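Local coordinates for Ribose/Galactose Isomerase (Vibrio parahaemolyticus, PDB 3ONO), which probably interconverts aldose and ketose forms of sugar phosphates, as expected of an isomerase of the LacAB/RpiB family, at residues Phe69-Cys74 and Ile113-Ala118; Lys5-Met10 and Phe37-Thr42; Cys195-Cys200 and Tyr208-Leu213; Asn63-Asp68 and His199-Glu204. All coordinates share one frame; numbering follows the deposited sequence.

Interaction 1: residues Phe69-Cys74 and Ile113-Ala118; sequences FVVTGC and ISLAFA
Phe69 and Ile113 meet at about a right angle, the edge of the phenyl ring turned to the isoleucine so that CE1 of Phe69 lies 3.9 Å from CG1 of Ile113, near the ring plane. That branch is aimed there because CG1 sits between the backbone N and the carbonyl carbon (chi1 53°). Val71 and Leu115 continue this apolar face of the central parallel sheet, Val71 CG1 4.3 Å from Leu115 CD1. Thr72 and Ser114 share the opposite face. Thr72 keeps CG2 toward the neighbouring strand, 3.5 Å from Ile113 O, and gives OG1 to Met9 O; Ser114 brings OG to 3.4 Å from Gly73 CA while bonding Gly77 O. Beyond the strand end the Phe117 ring folds back, CE2 3.7 Å from Gly73 CA, with Leu115 O 4.0 Å above the ring plane, toward the rim. Glycine suits position 73: a side chain would run into Leu115 O and the Phe117 ring, and the backbone angles (phi 156°) by themselves call for it. Five backbone bonds tie the two segments, from Ile113 N to Val70 O up to Phe117 N to Cys74 O, which continues the parallel ladder past the strand. Buried backbone groups, Thr72 OG1 and Ser114 OG are thus paired rather than bare.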
loop_
_atom_site.group_PDB
_atom_site.type_symbol
_atom_site.label_atom_id
_atom_site.label_comp_id
_atom_site.label_asym_id
_atom_site.label_seq_id
_atom_site.Cartn_x
_atom_site.Cartn_y
_atom_site.Cartn_z
ATOM N N PHE A 69 -7.673 -17.980 18.107
ATOM C CA PHE A 69 -7.055 -17.044 17.165
ATOM C C PHE A 69 -6.287 -15.988 17.944
ATOM O O PHE A 69 -6.702 -15.581 19.033
ATOM C CB PHE A 69 -8.141 -16.360 16.325
ATOM C CG PHE A 69 -7.648 -15.842 14.988
ATOM C CD1 PHE A 69 -7.129 -14.567 14.881
ATOM C CD2 PHE A 69 -7.700 -16.640 13.853
ATOM C CE1 PHE A 69 -6.688 -14.072 13.651
ATOM C CE2 PHE A 69 -7.252 -16.160 12.607
ATOM C CZ PHE A 69 -6.740 -14.872 12.515
ATOM N N VAL A 70 -5.170 -15.547 17.383
ATOM C CA VAL A 70 -4.341 -14.522 18.001
ATOM C C VAL A 70 -4.213 -13.297 17.097
ATOM O O VAL A 70 -3.919 -13.422 15.916
ATOM C CB VAL A 70 -2.936 -15.090 18.311
ATOM C CG1 VAL A 70 -1.931 -13.960 18.610
ATOM C CG2 VAL A 70 -3.034 -16.101 19.468
ATOM N N VAL A 71 -4.436 -12.115 17.661
ATOM C CA VAL A 71 -4.147 -10.868 16.963
ATOM C C VAL A 71 -2.921 -10.279 17.648
ATOM O O VAL A 71 -2.912 -10.113 18.859
ATOM C CB VAL A 71 -5.302 -9.881 17.045
ATOM C CG1 VAL A 71 -4.867 -8.517 16.449
ATOM C CG2 VAL A 71 -6.521 -10.409 16.273
ATOM N N THR A 72 -1.880 -9.993 16.883
ATOM C CA THR A 72 -0.671 -9.456 17.488
ATOM C C THR A 72 -0.048 -8.467 16.513
ATOM O O THR A 72 -0.692 -8.065 15.542
ATOM C CB THR A 72 0.307 -10.602 17.879
ATOM O OG1 THR A 72 1.366 -10.087 18.696
ATOM C CG2 THR A 72 0.879 -11.300 16.640
ATOM N N GLY A 73 1.204 -8.083 16.755
ATOM C CA GLY A 73 1.891 -7.181 15.847
ATOM C C GLY A 73 2.995 -6.442 16.581
ATOM O O GLY A 73 3.286 -6.729 17.736
ATOM N N CYS A 74 3.603 -5.480 15.904
ATOM C CA CYS A 74 4.610 -4.633 16.527
ATOM C C CYS A 74 4.786 -3.454 15.571
ATOM O O CYS A 74 3.850 -3.144 14.819
ATOM C CB CYS A 74 5.911 -5.405 16.821
ATOM S SG CYS A 74 6.558 -6.399 15.443
ATOM N N ILE A 113 -2.649 -13.388 13.227
ATOM C CA ILE A 113 -2.228 -12.371 12.271
ATOM C C ILE A 113 -1.370 -11.336 12.991
ATOM O O ILE A 113 -1.590 -11.060 14.176
ATOM C CB ILE A 113 -3.425 -11.664 11.621
ATOM C CG1 ILE A 113 -4.376 -11.123 12.687
ATOM C CG2 ILE A 113 -4.145 -12.633 10.699
ATOM C CD1 ILE A 113 -5.624 -10.410 12.088
ATOM N N SER A 114 -0.401 -10.783 12.271
ATOM C CA SER A 114 0.501 -9.773 12.835
ATOM C C SER A 114 0.351 -8.473 12.071
ATOM O O SER A 114 0.569 -8.426 10.855
ATOM C CB SER A 114 1.946 -10.248 12.758
ATOM O OG SER A 114 2.842 -9.272 13.291
ATOM N N LEU A 115 -0.043 -7.421 12.787
ATOM C CA LEU A 115 -0.271 -6.115 12.175
ATOM C C LEU A 115 0.924 -5.204 12.371
ATOM O O LEU A 115 1.723 -5.419 13.281
ATOM C CB LEU A 115 -1.495 -5.448 12.825
ATOM C CG LEU A 115 -2.876 -5.910 12.336
ATOM C CD1 LEU A 115 -3.129 -7.387 12.684
ATOM C CD2 LEU A 115 -3.979 -5.034 12.955
ATOM N N ALA A 116 1.014 -4.171 11.533
ATOM C CA ALA A 116 2.019 -3.119 11.712
ATOM C C ALA A 116 1.332 -1.931 12.365
ATOM O O ALA A 116 0.405 -1.348 11.780
ATOM C CB ALA A 116 2.598 -2.717 10.354
ATOM N N PHE A 117 1.762 -1.577 13.571
ATOM C CA PHE A 117 1.122 -0.491 14.313
ATOM C C PHE A 117 1.890 0.831 14.225
ATOM O O PHE A 117 1.393 1.852 14.701
ATOM C CB PHE A 117 0.929 -0.868 15.785
ATOM C CG PHE A 117 0.060 -2.079 15.991
ATOM C CD1 PHE A 117 -1.265 -2.073 15.583
ATOM C CD2 PHE A 117 0.568 -3.221 16.575
ATOM C CE1 PHE A 117 -2.059 -3.187 15.773
ATOM C CE2 PHE A 117 -0.235 -4.340 16.769
ATOM C CZ PHE A 117 -1.549 -4.303 16.353
ATOM N N ALA A 118 3.090 0.821 13.639
ATOM C CA ALA A 118 3.871 2.059 13.506
ATOM C C ALA A 118 4.193 2.382 12.057
ATOM O O ALA A 118 3.892 3.475 11.584
ATOM C CB ALA A 118 5.154 1.992 14.348
#

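Interaction 2: residues Lys5-Met10 and Phe37-Thr42; sequences KIALMM and FNVGMT
Leu8 is held to the neighbouring strand through both of its peptide groups: its N donates to Phe37 O at 2.7 Å, and its O receives Val39 N at 2.9 Å, with a second, weak bond from Gly40 N. Two residues before Leu8, Ile6 O accepts from Phe37 N. The Phe37 ring, its CG anti to the carbonyl carbon (chi1 -58°), brings its edge to the same Ile6 O, which lies in the ring plane 3.7 Å from CD2. The aliphatic part of Lys5 passes obliquely by the CE2 corner of this ring, CB 3.8 Å from Phe37 CE2, a use of lysine that leaves its amine to lead away from the strands. On the face shared with Ala7, Val39 and selenomethionine Met9 lie side by side, Met9 CE 3.8 Å from Val39 CG2. The two strands belong to a beta-alpha-beta unit, 5-8 and 35-38 joined through helix 18-31, which packs on Leu8 from the opposite face. Farther along, the chains stay together at Gly40, whose lack of a side chain suits its close place beside Met9 and Met10, and Met41 N then bonds Met10 O at 3.0 Å. Further out, Leu61 of helix 51-63 packs on both Met9 and Val39, and Gln191 NE2 holds Gly40 O.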
loop_
_atom_site.group_PDB
_atom_site.type_symbol
_atom_site.label_atom_id
_atom_site.label_comp_id
_atom_site.label_asym_id
_atom_site.label_seq_id
_atom_site.Cartn_x
_atom_site.Cartn_y
_atom_site.Cartn_z
ATOM N N LYS A 5 -12.671 -17.675 20.314
ATOM C CA LYS A 5 -12.028 -16.920 21.370
ATOM C C LYS A 5 -10.788 -16.307 20.711
ATOM O O LYS A 5 -9.988 -17.026 20.105
ATOM C CB LYS A 5 -11.621 -17.835 22.518
ATOM C CG LYS A 5 -12.821 -18.376 23.292
ATOM C CD LYS A 5 -12.365 -19.206 24.504
ATOM C CE LYS A 5 -11.910 -20.597 24.100
ATOM N NZ LYS A 5 -13.047 -21.557 23.958
ATOM N N ILE A 6 -10.652 -14.991 20.809
ATOM C CA ILE A 6 -9.545 -14.275 20.172
ATOM C C ILE A 6 -8.685 -13.573 21.220
ATOM O O ILE A 6 -9.204 -12.806 22.034
ATOM C CB ILE A 6 -10.081 -13.220 19.194
ATOM C CG1 ILE A 6 -11.072 -13.852 18.208
ATOM C CG2 ILE A 6 -8.924 -12.524 18.450
ATOM C CD1 ILE A 6 -11.888 -12.823 17.377
ATOM N N ALA A 7 -7.379 -13.815 21.201
ATOM C CA ALA A 7 -6.480 -13.111 22.115
ATOM C C ALA A 7 -5.735 -12.001 21.390
ATOM O O ALA A 7 -5.092 -12.258 20.377
ATOM C CB ALA A 7 -5.460 -14.084 22.732
ATOM N N LEU A 8 -5.814 -10.780 21.914
ATOM C CA LEU A 8 -5.006 -9.675 21.403
ATOM C C LEU A 8 -3.756 -9.605 22.271
ATOM O O LEU A 8 -3.857 -9.666 23.500
ATOM C CB LEU A 8 -5.771 -8.358 21.509
ATOM C CG LEU A 8 -4.975 -7.089 21.228
ATOM C CD1 LEU A 8 -4.488 -7.108 19.791
ATOM C CD2 LEU A 8 -5.879 -5.870 21.488
HETATM N N MSE A 9 -2.583 -9.499 21.658
HETATM C CA MSE A 9 -1.359 -9.417 22.460
HETATM C C MSE A 9 -0.357 -8.468 21.823
HETATM O O MSE A 9 0.067 -8.671 20.684
HETATM C CB MSE A 9 -0.749 -10.808 22.687
HETATM C CG MSE A 9 -0.441 -11.551 21.423
HETATM SE SE MSE A 9 0.269 -13.324 21.839
HETATM C CE MSE A 9 -1.328 -14.130 22.545
HETATM N N MSE A 10 -0.005 -7.417 22.557
HETATM C CA MSE A 10 0.897 -6.384 22.054
HETATM C C MSE A 10 2.105 -6.207 22.983
HETATM O O MSE A 10 2.034 -6.540 24.173
HETATM C CB MSE A 10 0.139 -5.083 21.787
HETATM C CG MSE A 10 -0.755 -5.223 20.581
HETATM SE SE MSE A 10 -2.054 -3.788 20.419
HETATM C CE MSE A 10 -0.783 -2.340 20.110
ATOM N N PHE A 37 -10.052 -11.426 24.348
ATOM C CA PHE A 37 -9.177 -11.360 25.528
ATOM C C PHE A 37 -7.976 -10.488 25.194
ATOM O O PHE A 37 -7.375 -10.648 24.138
ATOM C CB PHE A 37 -8.662 -12.757 25.895
ATOM C CG PHE A 37 -9.752 -13.742 26.171
ATOM C CD1 PHE A 37 -10.140 -14.021 27.472
ATOM C CD2 PHE A 37 -10.403 -14.374 25.130
ATOM C CE1 PHE A 37 -11.160 -14.923 27.724
ATOM C CE2 PHE A 37 -11.411 -15.280 25.372
ATOM C CZ PHE A 37 -11.802 -15.546 26.671
ATOM N N ASN A 38 -7.625 -9.574 26.087
ATOM C CA ASN A 38 -6.524 -8.653 25.828
ATOM C C ASN A 38 -5.439 -9.076 26.790
ATOM O O ASN A 38 -5.471 -8.690 27.958
ATOM C CB ASN A 38 -6.984 -7.209 26.076
ATOM C CG ASN A 38 -5.963 -6.165 25.650
ATOM O OD1 ASN A 38 -6.015 -5.013 26.112
ATOM N ND2 ASN A 38 -5.060 -6.535 24.743
ATOM N N VAL A 39 -4.508 -9.909 26.316
ATOM C CA VAL A 39 -3.610 -10.638 27.220
ATOM C C VAL A 39 -2.176 -10.148 27.206
ATOM O O VAL A 39 -1.378 -10.566 28.049
ATOM C CB VAL A 39 -3.587 -12.152 26.920
ATOM C CG1 VAL A 39 -5.000 -12.709 26.932
ATOM C CG2 VAL A 39 -2.918 -12.409 25.566
ATOM N N GLY A 40 -1.837 -9.307 26.230
ATOM C CA GLY A 40 -0.522 -8.693 26.187
ATOM C C GLY A 40 -0.525 -7.382 26.962
ATOM O O GLY A 40 -1.330 -7.203 27.877
HETATM N N MSE A 41 0.392 -6.478 26.628
HETATM C CA MSE A 41 0.462 -5.195 27.322
HETATM C C MSE A 41 -0.761 -4.322 27.079
HETATM O O MSE A 41 -1.289 -4.259 25.968
HETATM C CB MSE A 41 1.729 -4.444 26.941
HETATM C CG MSE A 41 2.973 -5.141 27.460
HETATM SE SE MSE A 41 4.578 -4.161 27.033
HETATM C CE MSE A 41 4.463 -2.778 28.403
ATOM N N THR A 42 -1.217 -3.646 28.128
ATOM C CA THR A 42 -2.368 -2.752 27.997
ATOM C C THR A 42 -1.922 -1.301 27.860
ATOM O O THR A 42 -2.654 -0.455 27.346
ATOM C CB THR A 42 -3.303 -2.879 29.217
ATOM O OG1 THR A 42 -2.562 -2.594 30.411
ATOM C CG2 THR A 42 -3.871 -4.300 29.316
#

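Interaction 3: residues Cys195-Cys200 and Tyr208-Leu213; sequences CFFAHC and YVKSLL
Phe196, whose ring packs against Val209, has its carbonyl O gripped by two backbone donors at the helix end, Cys200 N at 2.8 Å and His199 N at 3.2 Å. The contact closes a helical hairpin: helices 190-199 and 203-212, joined by a short turn, run roughly antiparallel, their local axes 142° apart and separated by 12.0 Å. Large side chains are needed to bridge such a spacing, and the two phenylalanines supply them. Phe196, with CG anti to the backbone N (chi1 175°), slides past Val209, placing CE2 3.7 Å from the valine CB. Its CD2 also lies 3.6 Å above the plane of the neighbouring Phe197 ring, over its centre. Phe197 in turn meets three residues: Val209 CG1 near its CZ, the CG of Lys210 3.5 Å from its CE1, and Leu213 tip to tip. Lys210 suits this outer edge because its extended methylene chain runs obliquely past the CE1 corner, CG and CE both touching it, while the amine carries on beyond. Inward, Ile60 of helix 51-63 touches both Phe196 and Val209, carrying the apolar seam toward the body of the protein. Leu213 CD1 lies in the plane of the Phe197 ring, at its edge, 3.9 Å from CE2.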
loop_
_atom_site.group_PDB
_atom_site.type_symbol
_atom_site.label_atom_id
_atom_site.label_comp_id
_atom_site.label_asym_id
_atom_site.label_seq_id
_atom_site.Cartn_x
_atom_site.Cartn_y
_atom_site.Cartn_z
ATOM N N CYS A 195 -6.947 -15.606 31.314
ATOM C CA CYS A 195 -7.397 -16.229 30.081
ATOM C C CYS A 195 -6.945 -17.690 30.052
ATOM O O CYS A 195 -7.754 -18.596 29.875
ATOM C CB CYS A 195 -6.844 -15.466 28.865
ATOM S SG CYS A 195 -7.098 -16.284 27.267
ATOM N N PHE A 196 -5.652 -17.918 30.256
ATOM C CA PHE A 196 -5.096 -19.255 30.132
ATOM C C PHE A 196 -5.761 -20.271 31.062
ATOM O O PHE A 196 -6.251 -21.314 30.629
ATOM C CB PHE A 196 -3.590 -19.243 30.407
ATOM C CG PHE A 196 -2.976 -20.604 30.409
ATOM C CD1 PHE A 196 -2.830 -21.307 29.226
ATOM C CD2 PHE A 196 -2.568 -21.207 31.601
ATOM C CE1 PHE A 196 -2.270 -22.588 29.226
ATOM C CE2 PHE A 196 -2.001 -22.470 31.610
ATOM C CZ PHE A 196 -1.849 -23.170 30.438
ATOM N N PHE A 197 -5.758 -19.972 32.348
ATOM C CA PHE A 197 -6.250 -20.942 33.317
ATOM C C PHE A 197 -7.748 -21.222 33.196
ATOM O O PHE A 197 -8.212 -22.324 33.510
ATOM C CB PHE A 197 -5.848 -20.537 34.733
ATOM C CG PHE A 197 -4.389 -20.748 35.017
ATOM C CD1 PHE A 197 -3.830 -22.013 34.929
ATOM C CD2 PHE A 197 -3.574 -19.687 35.365
ATOM C CE1 PHE A 197 -2.488 -22.216 35.188
ATOM C CE2 PHE A 197 -2.235 -19.879 35.617
ATOM C CZ PHE A 197 -1.688 -21.153 35.532
ATOM N N ALA A 198 -8.495 -20.235 32.727
ATOM C CA ALA A 198 -9.931 -20.371 32.545
ATOM C C ALA A 198 -10.284 -21.251 31.354
ATOM O O ALA A 198 -11.350 -21.873 31.325
ATOM C CB ALA A 198 -10.569 -19.001 32.383
ATOM N N HIS A 199 -9.402 -21.295 30.357
ATOM C CA HIS A 199 -9.771 -21.915 29.087
ATOM C C HIS A 199 -8.833 -23.035 28.613
ATOM O O HIS A 199 -9.144 -23.717 27.637
ATOM C CB HIS A 199 -9.934 -20.841 28.009
ATOM C CG HIS A 199 -10.994 -19.836 28.329
ATOM N ND1 HIS A 199 -12.339 -20.120 28.227
ATOM C CD2 HIS A 199 -10.912 -18.554 28.762
ATOM C CE1 HIS A 199 -13.041 -19.051 28.566
ATOM N NE2 HIS A 199 -12.198 -18.088 28.898
ATOM N N CYS A 200 -7.707 -23.234 29.298
ATOM C CA CYS A 200 -6.770 -24.289 28.905
ATOM C C CYS A 200 -7.449 -25.658 28.867
ATOM O O CYS A 200 -8.134 -26.032 29.811
ATOM C CB CYS A 200 -5.570 -24.341 29.854
ATOM S SG CYS A 200 -4.443 -25.728 29.586
ATOM N N TYR A 208 2.688 -27.299 33.490
ATOM C CA TYR A 208 3.974 -26.680 33.201
ATOM C C TYR A 208 3.933 -25.190 33.521
ATOM O O TYR A 208 4.834 -24.673 34.181
ATOM C CB TYR A 208 4.373 -26.883 31.734
ATOM C CG TYR A 208 5.517 -25.995 31.311
ATOM C CD1 TYR A 208 6.789 -26.169 31.844
ATOM C CD2 TYR A 208 5.325 -24.977 30.367
ATOM C CE1 TYR A 208 7.843 -25.359 31.470
ATOM C CE2 TYR A 208 6.376 -24.164 29.980
ATOM C CZ TYR A 208 7.627 -24.355 30.529
ATOM O OH TYR A 208 8.675 -23.549 30.163
ATOM N N VAL A 209 2.904 -24.500 33.029
ATOM C CA VAL A 209 2.738 -23.072 33.317
ATOM C C VAL A 209 2.679 -22.823 34.830
ATOM O O VAL A 209 3.379 -21.952 35.347
ATOM C CB VAL A 209 1.516 -22.477 32.613
ATOM C CG1 VAL A 209 1.261 -21.053 33.098
ATOM C CG2 VAL A 209 1.723 -22.511 31.092
ATOM N N LYS A 210 1.876 -23.610 35.540
ATOM C CA LYS A 210 1.787 -23.491 37.003
ATOM C C LYS A 210 3.158 -23.574 37.681
ATOM O O LYS A 210 3.446 -22.822 38.617
ATOM C CB LYS A 210 0.859 -24.561 37.594
ATOM C CG LYS A 210 -0.617 -24.284 37.364
ATOM C CD LYS A 210 -1.532 -25.266 38.097
ATOM C CE LYS A 210 -3.000 -24.943 37.795
ATOM N NZ LYS A 210 -3.965 -25.606 38.714
ATOM N N SER A 211 3.999 -24.481 37.199
ATOM C CA SER A 211 5.312 -24.680 37.785
ATOM C C SER A 211 6.221 -23.459 37.660
ATOM O O SER A 211 7.197 -23.325 38.406
ATOM C CB SER A 211 5.982 -25.922 37.188
ATOM O OG SER A 211 6.577 -25.656 35.926
ATOM N N LEU A 212 5.927 -22.581 36.699
ATOM C CA LEU A 212 6.713 -21.364 36.525
ATOM C C LEU A 212 6.297 -20.241 37.487
ATOM O O LEU A 212 7.057 -19.296 37.716
ATOM C CB LEU A 212 6.605 -20.862 35.074
ATOM C CG LEU A 212 7.086 -21.819 33.973
ATOM C CD1 LEU A 212 6.739 -21.220 32.596
ATOM C CD2 LEU A 212 8.569 -22.080 34.086
ATOM N N LEU A 213 5.095 -20.343 38.049
ATOM C CA LEU A 213 4.510 -19.239 38.813
ATOM C C LEU A 213 4.670 -19.404 40.328
ATOM O O LEU A 213 5.198 -20.410 40.796
ATOM C CB LEU A 213 3.037 -19.095 38.452
ATOM C CG LEU A 213 2.839 -18.754 36.980
ATOM C CD1 LEU A 213 1.374 -18.741 36.609
ATOM C CD2 LEU A 213 3.473 -17.411 36.689
#

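Interaction 4: residues Asn63-Asp68 and His199-Glu204; sequences NSKAVD and HCQVPE
Ser64 and Gln201 join two turns of backbone through one nearly straight bond, Gln201 N to Ser64 O at 2.8 Å, where helix 51-63 has just ended and the link between helices 190-199 and 203-212 passes by. Two residues further along one segment and two back along the other, Ala66 CA makes a CA-H...O contact to His199 O. A water bridges them: it donates to Lys65 O and His199 O and accepts from Gln201 NE2, at 2.8 Å from the last. Glutamine suits this edge: the extended chain of Gln201 lies alongside Lys65, and its amide NE2 reaches the water. Ser64 plays two parts. Its CB rests 3.7 Å from Cys200 SG, while OG, placed between the backbone N and the carbonyl carbon (chi1 71°), bonds Ile60 O and accepts from Ala66 N at 3.2 Å. Cys200 SG similarly accepts from Val202 N, at 3.4 Å. Val202 points its CG2 at the helix end, 3.7 Å from Asn63 O. Small Ala66 sets its CB 4.0 Å from His199 CB. The same histidine CB comes to 3.3 Å from Ala66 O, a buried carbonyl with no hydrogen-bonding partner in the model. Val202 stands at the N-cap of helix 203-212, and Pro203 after it suits a first helical turn, where an N-H is not needed. On the other side, Lys65 takes the positive phi (65°) of a Schellman motif, overlapped by the ST turn that Ser64 makes with Ala66 N: a helix C-terminus docked against the turn of a helical hairpin.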
loop_
_atom_site.group_PDB
_atom_site.type_symbol
_atom_site.label_atom_id
_atom_site.label_comp_id
_atom_site.label_asym_id
_atom_site.label_seq_id
_atom_site.Cartn_x
_atom_site.Cartn_y
_atom_site.Cartn_z
ATOM N N ASN A 63 -1.825 -23.705 21.531
ATOM C CA ASN A 63 -1.603 -25.135 21.700
ATOM C C ASN A 63 -2.404 -25.738 22.853
ATOM O O ASN A 63 -2.684 -26.935 22.847
ATOM C CB ASN A 63 -0.108 -25.428 21.868
ATOM C CG ASN A 63 0.607 -25.401 20.538
ATOM O OD1 ASN A 63 0.170 -26.069 19.608
ATOM N ND2 ASN A 63 1.676 -24.608 20.423
ATOM N N SER A 64 -2.790 -24.916 23.826
ATOM C CA SER A 64 -3.552 -25.427 24.972
ATOM C C SER A 64 -5.030 -25.335 24.644
ATOM O O SER A 64 -5.892 -25.733 25.436
ATOM C CB SER A 64 -3.270 -24.592 26.212
ATOM O OG SER A 64 -3.866 -23.307 26.084
ATOM N N LYS A 65 -5.316 -24.780 23.471
ATOM C CA LYS A 65 -6.675 -24.540 23.032
ATOM C C LYS A 65 -7.434 -23.520 23.879
ATOM O O LYS A 65 -8.655 -23.434 23.802
ATOM C CB LYS A 65 -7.442 -25.849 22.894
ATOM C CG LYS A 65 -6.800 -26.807 21.905
ATOM C CD LYS A 65 -7.648 -28.049 21.743
ATOM C CE LYS A 65 -6.889 -29.178 21.051
ATOM N NZ LYS A 65 -7.692 -30.444 21.038
ATOM N N ALA A 66 -6.706 -22.722 24.650
ATOM C CA ALA A 66 -7.319 -21.646 25.428
ATOM C C ALA A 66 -7.984 -20.607 24.537
ATOM O O ALA A 66 -9.007 -20.028 24.903
ATOM C CB ALA A 66 -6.289 -20.979 26.334
ATOM N N VAL A 67 -7.391 -20.351 23.375
ATOM C CA VAL A 67 -8.015 -19.487 22.390
ATOM C C VAL A 67 -7.916 -20.121 21.009
ATOM O O VAL A 67 -7.152 -21.067 20.796
ATOM C CB VAL A 67 -7.408 -18.061 22.352
ATOM C CG1 VAL A 67 -7.427 -17.430 23.738
ATOM C CG2 VAL A 67 -6.004 -18.090 21.768
ATOM N N ASP A 68 -8.699 -19.574 20.080
ATOM C CA ASP A 68 -8.765 -20.072 18.716
ATOM C C ASP A 68 -7.945 -19.233 17.749
ATOM O O ASP A 68 -7.557 -19.728 16.698
ATOM C CB ASP A 68 -10.214 -20.098 18.231
ATOM C CG ASP A 68 -11.118 -20.885 19.163
ATOM O OD1 ASP A 68 -10.796 -22.067 19.404
ATOM O OD2 ASP A 68 -12.114 -20.305 19.656
ATOM N N HIS A 199 -9.402 -21.295 30.357
ATOM C CA HIS A 199 -9.771 -21.915 29.087
ATOM C C HIS A 199 -8.833 -23.035 28.613
ATOM O O HIS A 199 -9.144 -23.717 27.637
ATOM C CB HIS A 199 -9.934 -20.841 28.009
ATOM C CG HIS A 199 -10.994 -19.836 28.329
ATOM N ND1 HIS A 199 -12.339 -20.120 28.227
ATOM C CD2 HIS A 199 -10.912 -18.554 28.762
ATOM C CE1 HIS A 199 -13.041 -19.051 28.566
ATOM N NE2 HIS A 199 -12.198 -18.088 28.898
ATOM N N CYS A 200 -7.707 -23.234 29.298
ATOM C CA CYS A 200 -6.770 -24.289 28.905
ATOM C C CYS A 200 -7.449 -25.658 28.867
ATOM O O CYS A 200 -8.134 -26.032 29.811
ATOM C CB CYS A 200 -5.570 -24.341 29.854
ATOM S SG CYS A 200 -4.443 -25.728 29.586
ATOM N N GLN A 201 -7.248 -26.400 27.781
ATOM C CA GLN A 201 -7.844 -27.721 27.638
ATOM C C GLN A 201 -6.802 -28.819 27.666
ATOM O O GLN A 201 -7.116 -29.984 27.427
ATOM C CB GLN A 201 -8.608 -27.829 26.327
ATOM C CG GLN A 201 -9.707 -26.816 26.147
ATOM C CD GLN A 201 -10.688 -27.254 25.083
ATOM O OE1 GLN A 201 -10.858 -28.452 24.842
ATOM N NE2 GLN A 201 -11.342 -26.288 24.433
ATOM N N VAL A 202 -5.557 -28.451 27.942
ATOM C CA VAL A 202 -4.460 -29.419 27.918
ATOM C C VAL A 202 -3.710 -29.435 29.243
ATOM O O VAL A 202 -2.873 -28.582 29.510
ATOM C CB VAL A 202 -3.473 -29.090 26.786
ATOM C CG1 VAL A 202 -2.320 -30.095 26.784
ATOM C CG2 VAL A 202 -4.201 -29.062 25.457
ATOM N N PRO A 203 -4.004 -30.426 30.097
ATOM C CA PRO A 203 -3.436 -30.382 31.441
ATOM C C PRO A 203 -1.921 -30.293 31.500
ATOM O O PRO A 203 -1.410 -29.627 32.408
ATOM C CB PRO A 203 -3.918 -31.706 32.060
ATOM C CG PRO A 203 -5.243 -31.937 31.395
ATOM C CD PRO A 203 -5.053 -31.452 29.963
ATOM N N GLU A 204 -1.205 -30.961 30.598
ATOM C CA GLU A 204 0.246 -30.942 30.690
ATOM C C GLU A 204 0.781 -29.508 30.582
ATOM O O GLU A 204 1.750 -29.137 31.265
ATOM C CB GLU A 204 0.921 -31.843 29.649
ATOM C CG GLU A 204 2.443 -31.895 29.871
ATOM C CD GLU A 204 3.222 -32.686 28.820
ATOM O OE1 GLU A 204 2.662 -32.952 27.729
ATOM O OE2 GLU A 204 4.408 -33.028 29.097
HETATM O O HOH W 1 -11.099 -23.659 25.466
#

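How the interactions relate
Interactions 1 and 2 are neighbouring parts of one parallel sheet, buried and built on backbone ladders, and they meet directly where strand 69-74 bonds strand 5-8, Val71 N to Ala7 O. Interactions 3 and 4 lie farther from the chain's centre, partly open to solvent, and share His199, Cys200 and helix 203-212. Their chemistry differs from the sheet's: interaction 3 has no hydrogen bond across it and relies on aromatic and aliphatic surfaces, whereas interaction 4 joins loops by one backbone hydrogen bond and a bridging water. Interaction 2 links the two zones: Phe37 of the edge strand meets His199 of helix 190-199, and Lys5 N ties strand 5-8 to loop 63-68 through Asp68 OD2.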